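Local coordinates for ubiquitin conjugating enzyme (PDB 3WE5), which probably accepts activated ubiquitin from an E1 enzyme as a thioester and passes it on toward substrate proteins, as E2 conjugating enzymes do, at residues 43-48 and 126-131; 112-117 and 132-137; 34-39 and 56-61. One frame throughout, in Å; residues are numbered along the deposited sequence.

Contact 1: residues 43-48 and 126-131; sequences VGITLV and SVIAVC
Ile45 reaches from its edge strand to helix 127-140 and sets both of its branches on Cys131. CD1 lies 3.9 Å from Cys131 CB, and CG2 comes to 4.0 Å of the same carbon, forking over the base of the cysteine. With CG2 anti to the backbone N (chi1 -67°) and CD1 swung round by chi2 (155°), the two methyls lie side by side, both facing the helix. CG2 also passes the sulfur, at 4.2 Å from Cys131 SG, and brushes the end of the neighbouring isoleucine more loosely, 4.5 Å from Ile128 CD1. A small cysteine suits a helix position this near the strand, and a beta-branched residue suits the strand. Cutting Ile45 back to an alanine is likely to open a gap over Cys131 and cost Ile128 CD1 its partner on the strand.

Ser126, just before the helix, is its N-cap: OG accepts from Ala129 N at 3.1 Å. Gly44, with phi at 92°, lets the chain enter the strand where a side chain would strike the preceding carbonyl. Beyond Cys131 lies Phe77 of strand 72-78. Here the helix after the active-site loop packs across the four-stranded antiparallel sheet, as in the E2 (UBC) fold.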
ATOM      1  N   VAL A  43     -20.937  17.653   6.124  1.00 14.43           N
ATOM      2  CA  VAL A  43     -21.768  16.681   5.434  1.00 13.01           C
ATOM      3  C   VAL A  43     -21.087  15.317   5.312  1.00 11.98           C
ATOM      4  O   VAL A  43     -19.878  15.213   4.998  1.00 17.18           O
ATOM      5  CB  VAL A  43     -22.231  17.235   4.037  1.00 16.26           C
ATOM      6  CG1 VAL A  43     -21.045  17.486   3.116  1.00 20.28           C
ATOM      7  CG2 VAL A  43     -23.229  16.283   3.385  1.00 17.50           C
ATOM      8  N   GLY A  44     -21.859  14.273   5.598  1.00  9.93           N
ATOM      9  CA  GLY A  44     -21.379  12.917   5.427  1.00 10.91           C
ATOM     10  C   GLY A  44     -20.762  12.402   6.720  1.00 13.77           C
ATOM     11  O   GLY A  44     -20.463  11.219   6.847  1.00 14.57           O
ATOM     12  N   ILE A  45     -20.578  13.291   7.678  1.00 13.09           N
ATOM     13  CA  ILE A  45     -19.962  12.865   8.945  1.00 15.35           C
ATOM     14  C   ILE A  45     -21.012  12.941  10.044  1.00 11.68           C
ATOM     15  O   ILE A  45     -21.683  13.948  10.206  1.00 13.59           O
ATOM     16  CB  ILE A  45     -18.728  13.722   9.275  1.00 13.44           C
ATOM     17  CG1 ILE A  45     -17.611  13.478   8.263  1.00 14.60           C
ATOM     18  CG2 ILE A  45     -18.225  13.408  10.707  1.00 16.43           C
ATOM     19  CD1 ILE A  45     -16.661  14.645   8.146  1.00 19.24           C
ATOM     20  N   THR A  46     -21.198  11.855  10.794  1.00 11.39           N
ATOM     21  CA  THR A  46     -22.203  11.877  11.864  1.00 13.00           C
ATOM     22  C   THR A  46     -21.615  11.354  13.169  1.00 11.45           C
ATOM     23  O   THR A  46     -21.012  10.293  13.175  1.00 13.64           O
ATOM     24  CB  THR A  46     -23.386  10.979  11.514  1.00 20.04           C
ATOM     25  OG1 THR A  46     -23.897  11.367  10.231  1.00 19.59           O
ATOM     26  CG2 THR A  46     -24.486  11.099  12.554  1.00 22.99           C
ATOM     27  N   LEU A  47     -21.788  12.112  14.243  1.00 13.88           N
ATOM     28  CA  LEU A  47     -21.442  11.624  15.600  1.00 11.31           C
ATOM     29  C   LEU A  47     -22.497  10.635  16.071  1.00 12.44           C
ATOM     30  O   LEU A  47     -23.690  10.971  16.092  1.00 15.63           O
ATOM     31  CB  LEU A  47     -21.333  12.807  16.571  1.00 10.43           C
ATOM     32  CG  LEU A  47     -21.060  12.409  18.036  1.00 13.41           C
ATOM     33  CD1 LEU A  47     -19.688  11.788  18.129  1.00 14.28           C
ATOM     34  CD2 LEU A  47     -21.132  13.635  18.910  1.00 13.09           C
ATOM     35  N   VAL A  48     -22.053   9.416  16.398  1.00 10.56           N
ATOM     36  CA  VAL A  48     -22.918   8.303  16.835  1.00 10.58           C
ATOM     37  C   VAL A  48     -22.848   8.079  18.347  1.00 15.21           C
ATOM     38  O   VAL A  48     -23.859   7.773  18.975  1.00 17.04           O
ATOM     39  CB  VAL A  48     -22.563   7.023  16.045  1.00 16.56           C
ATOM     40  CG1 VAL A  48     -23.169   5.778  16.685  1.00 20.77           C
ATOM     41  CG2 VAL A  48     -23.051   7.185  14.609  1.00 25.99           C
ATOM     42  N   SER A 126      -8.229  18.593  15.219  1.00 17.11           N
ATOM     43  CA  SER A 126      -9.380  18.257  16.047  1.00 13.80           C
ATOM     44  C   SER A 126      -9.918  16.943  15.554  1.00 14.18           C
ATOM     45  O   SER A 126      -9.515  16.445  14.512  1.00 14.79           O
ATOM     46  CB  SER A 126     -10.472  19.305  15.907  1.00 17.50           C
ATOM     47  OG  SER A 126     -10.937  19.379  14.564  1.00 18.41           O
ATOM     48  N   VAL A 127     -10.833  16.363  16.316  1.00 13.01           N
ATOM     49  CA  VAL A 127     -11.450  15.127  15.892  1.00 11.03           C
ATOM     50  C   VAL A 127     -12.161  15.300  14.534  1.00 10.58           C
ATOM     51  O   VAL A 127     -12.030  14.444  13.636  1.00 12.44           O
ATOM     52  CB  VAL A 127     -12.451  14.679  16.959  1.00 13.42           C
ATOM     53  CG1 VAL A 127     -13.254  13.493  16.425  1.00 13.55           C
ATOM     54  CG2 VAL A 127     -11.677  14.286  18.216  1.00 16.26           C
ATOM     55  N   ILE A 128     -12.908  16.383  14.402  1.00 14.27           N
ATOM     56  CA  ILE A 128     -13.637  16.640  13.150  1.00 12.11           C
ATOM     57  C   ILE A 128     -12.671  16.840  11.984  1.00 14.67           C
ATOM     58  O   ILE A 128     -12.906  16.330  10.895  1.00 12.65           O
ATOM     59  CB  ILE A 128     -14.602  17.811  13.299  1.00 11.48           C
ATOM     60  CG1 ILE A 128     -15.711  17.418  14.273  1.00 12.20           C
ATOM     61  CG2 ILE A 128     -15.200  18.197  11.941  1.00 20.47           C
ATOM     62  CD1 ILE A 128     -16.710  16.387  13.706  1.00 19.25           C
ATOM     63  N   ALA A 129     -11.561  17.538  12.207  1.00 14.17           N
ATOM     64  CA  ALA A 129     -10.527  17.616  11.150  1.00 12.43           C
ATOM     65  C   ALA A 129     -10.015  16.261  10.696  1.00 13.37           C
ATOM     66  O   ALA A 129      -9.807  16.032   9.509  1.00 13.78           O
ATOM     67  CB  ALA A 129      -9.341  18.538  11.597  1.00 15.03           C
ATOM     68  N   VAL A 130      -9.804  15.335  11.622  1.00 12.07           N
ATOM     69  CA  VAL A 130      -9.409  14.001  11.255  1.00 13.12           C
ATOM     70  C   VAL A 130     -10.500  13.320  10.419  1.00 13.11           C
ATOM     71  O   VAL A 130     -10.197  12.652   9.429  1.00 13.65           O
ATOM     72  CB  VAL A 130      -9.107  13.153  12.507  1.00 12.05           C
ATOM     73  CG1 VAL A 130      -8.811  11.703  12.122  1.00 15.49           C
ATOM     74  CG2 VAL A 130      -7.930  13.758  13.265  1.00 14.68           C
ATOM     75  N   CYS A 131     -11.757  13.454  10.845  1.00 12.44           N
ATOM     76  CA  CYS A 131     -12.871  12.847  10.101  1.00 10.23           C
ATOM     77  C   CYS A 131     -12.907  13.342   8.659  1.00 11.97           C
ATOM     78  O   CYS A 131     -13.087  12.544   7.715  1.00 12.34           O
ATOM     79  CB  CYS A 131     -14.196  13.221  10.744  1.00 10.60           C
ATOM     80  SG  CYS A 131     -14.534  12.328  12.315  1.00 14.09           S
TER

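Contact 2: residues 112-117 and 132-137; sequences ICASIL and VTLQSM
Leu134 overlaps Ile112 through both of its methyls, the two side chains meeting tip to tip. Leu134 CD1 lies 3.8 Å from Ile112 CD1, while the other methyl, Leu134 CD2, comes to 3.9 Å of Ile112 CG2. The same CD2 rests against the next inward-pointing residue of the loop, 4.1 Å from Ala114 CB. Leucine suits the helix because its forked end can serve two partners at once. Alanine suits the loop because its single methyl gives Leu134 a surface without pushing the backbones apart; the CA atoms of Ala114 and Leu134 are 8.1 Å from each other. Strand residues Val90 and Leu75 touch both Leu134 and Ile112, which puts the pair in the hydrophobic layer between helix, loop and sheet.

In the E2 fold the cysteine that carries ubiquitin sits in the long loop between the last strand of the sheet and the helix that follows, and residues 112-117 lie in that loop. Cys113, by its place there, is probably that cysteine; its CB points away from the helix, and it packs on Ala148 of the second subunit.

Further along, the chain tightens into a 3-10 turn, with Leu117 N bonded to Ala114 O, and this turn presents Ile116 to the helix. Its CG1 is anti to the backbone N (chi1 -165°), and the extended chain carries CD1 to Thr133, tip to tip, so that the methyl lies against the hydroxyl oxygen and CB, with Ile116 CD1 3.4 Å from Thr133 OG1 and 3.8 Å from Thr133 CB. The hydroxyl does not depend on this apolar neighbour: standing beside its own backbone N (chi1 -58°), it is hydrogen-bonded to Ala129 O one helical turn earlier.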
ATOM      1  N   ILE A 112      -5.477   2.385  10.259  1.00 16.82           N
ATOM      2  CA  ILE A 112      -5.336   3.358   9.175  1.00 22.14           C
ATOM      3  C   ILE A 112      -3.911   3.883   9.092  1.00 20.47           C
ATOM      4  O   ILE A 112      -3.336   4.276  10.104  1.00 22.01           O
ATOM      5  CB  ILE A 112      -6.271   4.559   9.408  1.00 19.39           C
ATOM      6  CG1 ILE A 112      -7.739   4.111   9.472  1.00 14.05           C
ATOM      7  CG2 ILE A 112      -6.042   5.643   8.344  1.00 21.22           C
ATOM      8  CD1 ILE A 112      -8.674   5.139  10.114  1.00 15.40           C
ATOM      9  N   CYS A 113      -3.338   3.889   7.893  1.00 18.52           N
ATOM     10  CA  CYS A 113      -2.060   4.577   7.672  1.00 20.21           C
ATOM     11  C   CYS A 113      -2.301   5.973   7.084  1.00 29.92           C
ATOM     12  O   CYS A 113      -2.578   6.126   5.895  1.00 27.00           O
ATOM     13  CB  CYS A 113      -1.169   3.753   6.738  1.00 32.77           C
ATOM     14  SG  CYS A 113       0.512   4.413   6.573  1.00 45.95           S
ATOM     15  N   ALA A 114      -2.219   6.999   7.917  1.00 20.23           N
ATOM     16  CA  ALA A 114      -2.426   8.364   7.441  1.00 22.88           C
ATOM     17  C   ALA A 114      -1.537   9.273   8.255  1.00 21.87           C
ATOM     18  O   ALA A 114      -1.407   9.087   9.461  1.00 25.72           O
ATOM     19  CB  ALA A 114      -3.872   8.775   7.591  1.00 24.79           C
ATOM     20  N   SER A 115      -0.909  10.244   7.590  1.00 22.33           N
ATOM     21  CA  SER A 115       0.038  11.137   8.255  1.00 24.74           C
ATOM     22  C   SER A 115      -0.564  11.966   9.393  1.00 20.49           C
ATOM     23  O   SER A 115       0.120  12.241  10.386  1.00 22.60           O
ATOM     24  CB  SER A 115       0.748  12.034   7.231  1.00 29.07           C
ATOM     25  OG  SER A 115      -0.179  12.729   6.412  1.00 36.78           O
ATOM     26  N   ILE A 116      -1.843  12.330   9.266  1.00 18.68           N
ATOM     27  CA  ILE A 116      -2.550  13.058  10.318  1.00 18.70           C
ATOM     28  C   ILE A 116      -2.574  12.281  11.633  1.00 22.23           C
ATOM     29  O   ILE A 116      -2.696  12.885  12.706  1.00 22.78           O
ATOM     30  CB  ILE A 116      -4.001  13.421   9.873  1.00 15.38           C
ATOM     31  CG1 ILE A 116      -4.618  14.477  10.784  1.00 18.72           C
ATOM     32  CG2 ILE A 116      -4.889  12.194   9.789  1.00 25.30           C
ATOM     33  CD1 ILE A 116      -5.890  15.094  10.218  1.00 25.37           C
ATOM     34  N   LEU A 117      -2.454  10.955  11.558  1.00 17.41           N
ATOM     35  CA  LEU A 117      -2.500  10.118  12.770  1.00 15.59           C
ATOM     36  C   LEU A 117      -1.106   9.863  13.325  1.00 20.62           C
ATOM     37  O   LEU A 117      -0.957   9.293  14.401  1.00 23.16           O
ATOM     38  CB  LEU A 117      -3.188   8.790  12.483  1.00 13.32           C
ATOM     39  CG  LEU A 117      -4.587   8.932  11.899  1.00 18.48           C
ATOM     40  CD1 LEU A 117      -5.181   7.571  11.571  1.00 16.59           C
ATOM     41  CD2 LEU A 117      -5.478   9.690  12.863  1.00 18.96           C
ATOM     42  N   VAL A 132     -12.772  14.653   8.511  1.00 12.44           N
ATOM     43  CA  VAL A 132     -12.804  15.278   7.173  1.00 14.38           C
ATOM     44  C   VAL A 132     -11.639  14.816   6.318  1.00 15.29           C
ATOM     45  O   VAL A 132     -11.806  14.519   5.122  1.00 15.96           O
ATOM     46  CB  VAL A 132     -12.779  16.808   7.284  1.00 14.68           C
ATOM     47  CG1 VAL A 132     -12.441  17.456   5.935  1.00 21.80           C
ATOM     48  CG2 VAL A 132     -14.109  17.338   7.829  1.00 17.87           C
ATOM     49  N   THR A 133     -10.445  14.785   6.918  1.00 13.17           N
ATOM     50  CA  THR A 133      -9.254  14.283   6.226  1.00 14.35           C
ATOM     51  C   THR A 133      -9.388  12.843   5.755  1.00 15.71           C
ATOM     52  O   THR A 133      -9.017  12.514   4.631  1.00 16.17           O
ATOM     53  CB  THR A 133      -7.975  14.432   7.127  1.00 13.60           C
ATOM     54  OG1 THR A 133      -7.806  15.809   7.482  1.00 17.66           O
ATOM     55  CG2 THR A 133      -6.725  13.941   6.407  1.00 18.50           C
ATOM     56  N   LEU A 134      -9.924  11.967   6.597  1.00 14.29           N
ATOM     57  CA  LEU A 134     -10.081  10.577   6.217  1.00 11.64           C
ATOM     58  C   LEU A 134     -11.185  10.409   5.166  1.00 13.09           C
ATOM     59  O   LEU A 134     -11.072   9.552   4.268  1.00 16.29           O
ATOM     60  CB  LEU A 134     -10.379   9.706   7.453  1.00 11.65           C
ATOM     61  CG  LEU A 134      -9.246   9.647   8.474  1.00 14.66           C
ATOM     62  CD1 LEU A 134      -9.661   8.823   9.683  1.00 16.57           C
ATOM     63  CD2 LEU A 134      -7.972   9.056   7.867  1.00 15.94           C
ATOM     64  N   GLN A 135     -12.228  11.226   5.266  1.00 12.71           N
ATOM     65  CA  GLN A 135     -13.289  11.226   4.253  1.00 13.75           C
ATOM     66  C   GLN A 135     -12.706  11.591   2.887  1.00 15.73           C
ATOM     67  O   GLN A 135     -13.020  10.945   1.883  1.00 18.58           O
ATOM     68  CB  GLN A 135     -14.356  12.234   4.646  1.00 17.49           C
ATOM     69  CG  GLN A 135     -15.650  12.231   3.791  1.00 16.47           C
ATOM     70  CD  GLN A 135     -16.542  13.373   4.202  1.00 11.10           C
ATOM     71  OE1 GLN A 135     -16.060  14.486   4.447  1.00 16.32           O
ATOM     72  NE2 GLN A 135     -17.842  13.115   4.313  1.00 15.65           N
ATOM     73  N   SER A 136     -11.850  12.608   2.872  1.00 14.88           N
ATOM     74  CA  SER A 136     -11.170  13.067   1.654  1.00 16.64           C
ATOM     75  C   SER A 136     -10.168  12.057   1.110  1.00 23.09           C
ATOM     76  O   SER A 136      -9.986  11.936  -0.109  1.00 18.88           O
ATOM     77  CB  SER A 136     -10.446  14.391   1.929  1.00 20.79           C
ATOM     78  OG  SER A 136     -11.356  15.428   2.211  1.00 30.02           O
ATOM     79  N   MET A 137      -9.494  11.343   2.009  1.00 17.64           N
ATOM     80  CA  MET A 137      -8.593  10.279   1.603  1.00 16.39           C
ATOM     81  C   MET A 137      -9.361   9.173   0.886  1.00 22.23           C
ATOM     82  O   MET A 137      -8.903   8.643  -0.133  1.00 20.92           O
ATOM     83  CB  MET A 137      -7.877   9.705   2.835  1.00 17.59           C
ATOM     84  CG  MET A 137      -7.063   8.439   2.578  1.00 23.94           C
ATOM     85  SD  MET A 137      -6.681   7.571   4.116  1.00 27.53           S
ATOM     86  CE  MET A 137      -8.176   6.627   4.356  1.00 28.34           C
TER

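Contact 3: residues 34-39 and 56-61; sequences REIQSE and WLFTIE
Ile36 is the residue of 34-39 that touches strand segment 56-61. Arg34 and Glu35 precede it on the last turns of helix 24-39, their side chains directed elsewhere while their carbonyls receive the backbone bonds from Ser38 N and Glu39 N. At Ile36 the helix turns an aliphatic side chain to the sheet. CG1 lies anti to the carbonyl carbon (chi1 -74°) and the chain runs on nearly extended (chi2 166°), which carries CD1 out toward the sheet, where the Phe58 ring, reaching from the other side, closes the rest of the 11.4 Å between the CA atoms of Ile36 and Phe58.

That methyl ends between two rings. Ile36 CD1 is 4.0 Å from Phe58 CZ, meeting the ring at its edge and in its plane, the side chains coming from opposite directions. It is also 4.0 Å from Trp56 CZ3, and here the two side chains cross obliquely. Trp56 and Phe58, two apart on a strand, both offer their rings to the helix.

This is the N-terminal helix of the E2 fold lying against the antiparallel sheet, with an isoleucine and two aromatic side chains filling the space between. Phe58 is also packed against Phe77, and it touches Val127, Ile128 and Cys131 of helix 127-140; Ile36 itself meets Ile128. Trp56 has an edge-to-face partner in Phe79, and its NE1 is hydrogen-bonded to Asp52 O, so an indole can be buried here without stranding its one polar group.

After Ile36 come Gln37, Ser38 and Glu39, exposed polar residues suited to the outer side and end of the helix.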
ATOM      1  N   ARG A  34     -18.749  20.103  22.556  1.00 12.21           N
ATOM      2  CA  ARG A  34     -19.621  21.272  22.568  1.00 12.59           C
ATOM      3  C   ARG A  34     -19.706  21.857  21.164  1.00 13.29           C
ATOM      4  O   ARG A  34     -20.803  22.193  20.691  1.00 12.97           O
ATOM      5  CB  ARG A  34     -19.051  22.317  23.534  1.00 11.69           C
ATOM      6  CG  ARG A  34     -19.832  23.609  23.703  1.00 13.70           C
ATOM      7  CD  ARG A  34     -19.125  24.501  24.772  1.00 16.59           C
ATOM      8  NE  ARG A  34     -19.199  23.870  26.097  1.00 23.21           N
ATOM      9  CZ  ARG A  34     -18.162  23.421  26.822  1.00 37.76           C
ATOM     10  NH1 ARG A  34     -16.894  23.517  26.409  1.00 22.47           N
ATOM     11  NH2 ARG A  34     -18.402  22.863  27.997  1.00 32.59           N
ATOM     12  N   GLU A  35     -18.561  21.959  20.499  1.00 12.00           N
ATOM     13  CA  GLU A  35     -18.552  22.521  19.138  1.00 12.59           C
ATOM     14  C   GLU A  35     -19.257  21.628  18.124  1.00 14.83           C
ATOM     15  O   GLU A  35     -19.952  22.143  17.248  1.00 17.58           O
ATOM     16  CB  GLU A  35     -17.140  22.897  18.700  1.00 15.93           C
ATOM     17  CG  GLU A  35     -16.478  23.950  19.611  1.00 22.53           C
ATOM     18  CD  GLU A  35     -17.282  25.237  19.769  1.00 41.43           C
ATOM     19  OE1 GLU A  35     -17.902  25.692  18.781  1.00 61.61           O
ATOM     20  OE2 GLU A  35     -17.286  25.804  20.887  1.00 58.18           O
ATOM     21  N   ILE A  36     -19.108  20.306  18.238  1.00 11.18           N
ATOM     22  CA  ILE A  36     -19.828  19.376  17.356  1.00 10.46           C
ATOM     23  C   ILE A  36     -21.330  19.563  17.554  1.00 15.55           C
ATOM     24  O   ILE A  36     -22.096  19.605  16.574  1.00 16.15           O
ATOM     25  CB  ILE A  36     -19.406  17.927  17.626  1.00 12.47           C
ATOM     26  CG1 ILE A  36     -18.004  17.687  17.055  1.00 13.93           C
ATOM     27  CG2 ILE A  36     -20.405  16.902  16.996  1.00 14.09           C
ATOM     28  CD1 ILE A  36     -17.336  16.397  17.560  1.00 11.94           C
ATOM     29  N   GLN A  37     -21.772  19.706  18.804  1.00 11.92           N
ATOM     30  CA  GLN A  37     -23.189  19.953  19.071  1.00 15.76           C
ATOM     31  C   GLN A  37     -23.667  21.310  18.533  1.00 16.06           C
ATOM     32  O   GLN A  37     -24.773  21.406  17.973  1.00 20.19           O
ATOM     33  CB  GLN A  37     -23.509  19.863  20.577  1.00 13.63           C
ATOM     34  CG  GLN A  37     -24.986  20.067  20.871  1.00 23.78           C
ATOM     35  CD  GLN A  37     -25.282  20.127  22.354  1.00 21.19           C
ATOM     36  OE1 GLN A  37     -25.247  21.192  22.953  1.00 22.55           O
ATOM     37  NE2 GLN A  37     -25.571  18.981  22.945  1.00 24.16           N
ATOM     38  N   SER A  38     -22.848  22.341  18.696  1.00 13.40           N
ATOM     39  CA  SER A  38     -23.199  23.717  18.337  1.00 14.38           C
ATOM     40  C   SER A  38     -23.176  23.939  16.831  1.00 21.81           C
ATOM     41  O   SER A  38     -24.130  24.502  16.250  1.00 17.84           O
ATOM     42  CB  SER A  38     -22.176  24.660  18.954  1.00 16.47           C
ATOM     43  OG  SER A  38     -22.602  25.989  18.785  1.00 24.33           O
ATOM     44  N   GLU A  39     -22.076  23.505  16.225  1.00 18.93           N
ATOM     45  CA  GLU A  39     -21.783  23.756  14.800  1.00 15.37           C
ATOM     46  C   GLU A  39     -22.352  22.683  13.905  1.00 19.12           C
ATOM     47  O   GLU A  39     -22.521  22.882  12.690  1.00 19.52           O
ATOM     48  CB  GLU A  39     -20.275  23.824  14.580  1.00 16.87           C
ATOM     49  CG  GLU A  39     -19.627  25.009  15.258  1.00 18.89           C
ATOM     50  CD  GLU A  39     -19.986  26.337  14.599  1.00 37.06           C
ATOM     51  OE1 GLU A  39     -19.856  27.369  15.280  1.00 37.02           O
ATOM     52  OE2 GLU A  39     -20.384  26.361  13.400  1.00 29.63           O
ATOM     53  N   TRP A  56     -14.932   7.705  21.187  1.00 11.20           N
ATOM     54  CA  TRP A  56     -16.063   8.234  20.421  1.00 10.27           C
ATOM     55  C   TRP A  56     -16.224   7.461  19.114  1.00 10.45           C
ATOM     56  O   TRP A  56     -15.264   6.914  18.558  1.00 10.47           O
ATOM     57  CB  TRP A  56     -15.833   9.719  20.061  1.00  9.65           C
ATOM     58  CG  TRP A  56     -15.816  10.703  21.203  1.00 10.25           C
ATOM     59  CD1 TRP A  56     -16.009  10.450  22.541  1.00 10.41           C
ATOM     60  CD2 TRP A  56     -15.604  12.110  21.082  1.00 12.40           C
ATOM     61  NE1 TRP A  56     -15.920  11.630  23.262  1.00 11.62           N
ATOM     62  CE2 TRP A  56     -15.674  12.663  22.385  1.00 12.04           C
ATOM     63  CE3 TRP A  56     -15.362  12.962  19.988  1.00 14.22           C
ATOM     64  CZ2 TRP A  56     -15.487  14.039  22.633  1.00 13.17           C
ATOM     65  CZ3 TRP A  56     -15.171  14.330  20.234  1.00 13.49           C
ATOM     66  CH2 TRP A  56     -15.254  14.860  21.554  1.00 15.24           C
ATOM     67  N   LEU A  57     -17.460   7.415  18.614  1.00 12.40           N
ATOM     68  CA  LEU A  57     -17.747   6.784  17.327  1.00 11.05           C
ATOM     69  C   LEU A  57     -18.469   7.762  16.392  1.00 10.66           C
ATOM     70  O   LEU A  57     -19.391   8.469  16.804  1.00 10.73           O
ATOM     71  CB  LEU A  57     -18.681   5.590  17.541  1.00 15.23           C
ATOM     72  CG  LEU A  57     -18.129   4.429  18.362  1.00 14.30           C
ATOM     73  CD1 LEU A  57     -19.271   3.407  18.619  1.00 19.93           C
ATOM     74  CD2 LEU A  57     -16.967   3.767  17.669  1.00 14.56           C
ATOM     75  N   PHE A  58     -18.035   7.769  15.132  1.00 13.44           N
ATOM     76  CA  PHE A  58     -18.683   8.515  14.047  1.00 12.11           C
ATOM     77  C   PHE A  58     -19.067   7.558  12.909  1.00 10.98           C
ATOM     78  O   PHE A  58     -18.492   6.488  12.765  1.00 14.48           O
ATOM     79  CB  PHE A  58     -17.702   9.544  13.457  1.00  9.85           C
ATOM     80  CG  PHE A  58     -17.361  10.661  14.372  1.00 10.91           C
ATOM     81  CD1 PHE A  58     -16.399  10.492  15.364  1.00 13.98           C
ATOM     82  CD2 PHE A  58     -17.989  11.896  14.256  1.00 11.44           C
ATOM     83  CE1 PHE A  58     -16.078  11.538  16.214  1.00 10.12           C
ATOM     84  CE2 PHE A  58     -17.676  12.949  15.094  1.00 13.23           C
ATOM     85  CZ  PHE A  58     -16.714  12.758  16.102  1.00 12.33           C
ATOM     86  N   THR A  59     -20.040   7.954  12.092  1.00 14.23           N
ATOM     87  CA  THR A  59     -20.161   7.335  10.770  1.00 12.05           C
ATOM     88  C   THR A  59     -19.588   8.293   9.736  1.00 10.09           C
ATOM     89  O   THR A  59     -19.715   9.502   9.877  1.00 14.42           O
ATOM     90  CB  THR A  59     -21.585   6.942  10.409  1.00 13.83           C
ATOM     91  OG1 THR A  59     -22.422   8.091  10.424  1.00 22.69           O
ATOM     92  CG2 THR A  59     -22.112   5.916  11.390  1.00 21.24           C
ATOM     93  N   ILE A  60     -18.945   7.719   8.721  1.00 13.83           N
ATOM     94  CA  ILE A  60     -18.315   8.496   7.656  1.00 13.25           C
ATOM     95  C   ILE A  60     -18.905   8.009   6.336  1.00 12.32           C
ATOM     96  O   ILE A  60     -18.800   6.817   5.988  1.00 16.19           O
ATOM     97  CB  ILE A  60     -16.816   8.247   7.617  1.00 17.39           C
ATOM     98  CG1 ILE A  60     -16.159   8.644   8.954  1.00 19.05           C
ATOM     99  CG2 ILE A  60     -16.168   8.983   6.428  1.00 23.77           C
ATOM    100  CD1 ILE A  60     -16.316  10.111   9.335  1.00 16.61           C
ATOM    101  N   GLU A  61     -19.527   8.928   5.609  1.00 16.53           N
ATOM    102  CA  GLU A  61     -19.973   8.624   4.246  1.00 15.58           C
ATOM    103  C   GLU A  61     -19.233   9.548   3.312  1.00 15.12           C
ATOM    104  O   GLU A  61     -19.135  10.748   3.569  1.00 15.82           O
ATOM    105  CB  GLU A  61     -21.471   8.846   4.093  1.00 16.90           C
ATOM    106  CG  GLU A  61     -21.944   8.610   2.658  1.00 24.76           C
ATOM    107  CD  GLU A  61     -23.445   8.516   2.533  1.00 46.03           C
ATOM    108  OE1 GLU A  61     -24.120   8.407   3.582  1.00 37.65           O
ATOM    109  OE2 GLU A  61     -23.936   8.548   1.379  1.00 36.46           O
TER

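Overall arrangement
Helix 127-140 and the sheet tie the three contacts together. Contacts 1 and 3 have centres about 5 Å apart and lie on neighbouring strands of the same sheet: Thr46 O and Thr59 N lie 2.8 Å apart, a probable hydrogen bond, and Val127 CG1 packs 3.4 Å from Phe58 CE1. Contacts 1 and 2, about 11 Å apart between centres, use successive turns of the helix. Gln135 links all three, its NE2 3.0 Å from Val43 O and 2.8 Å from Glu61 O, both probable hydrogen bonds. Contacts 2 and 3 are about 16 Å apart between centres; contact 2 is the one in the loop where E2 enzymes keep their ubiquitin-carrying cysteine.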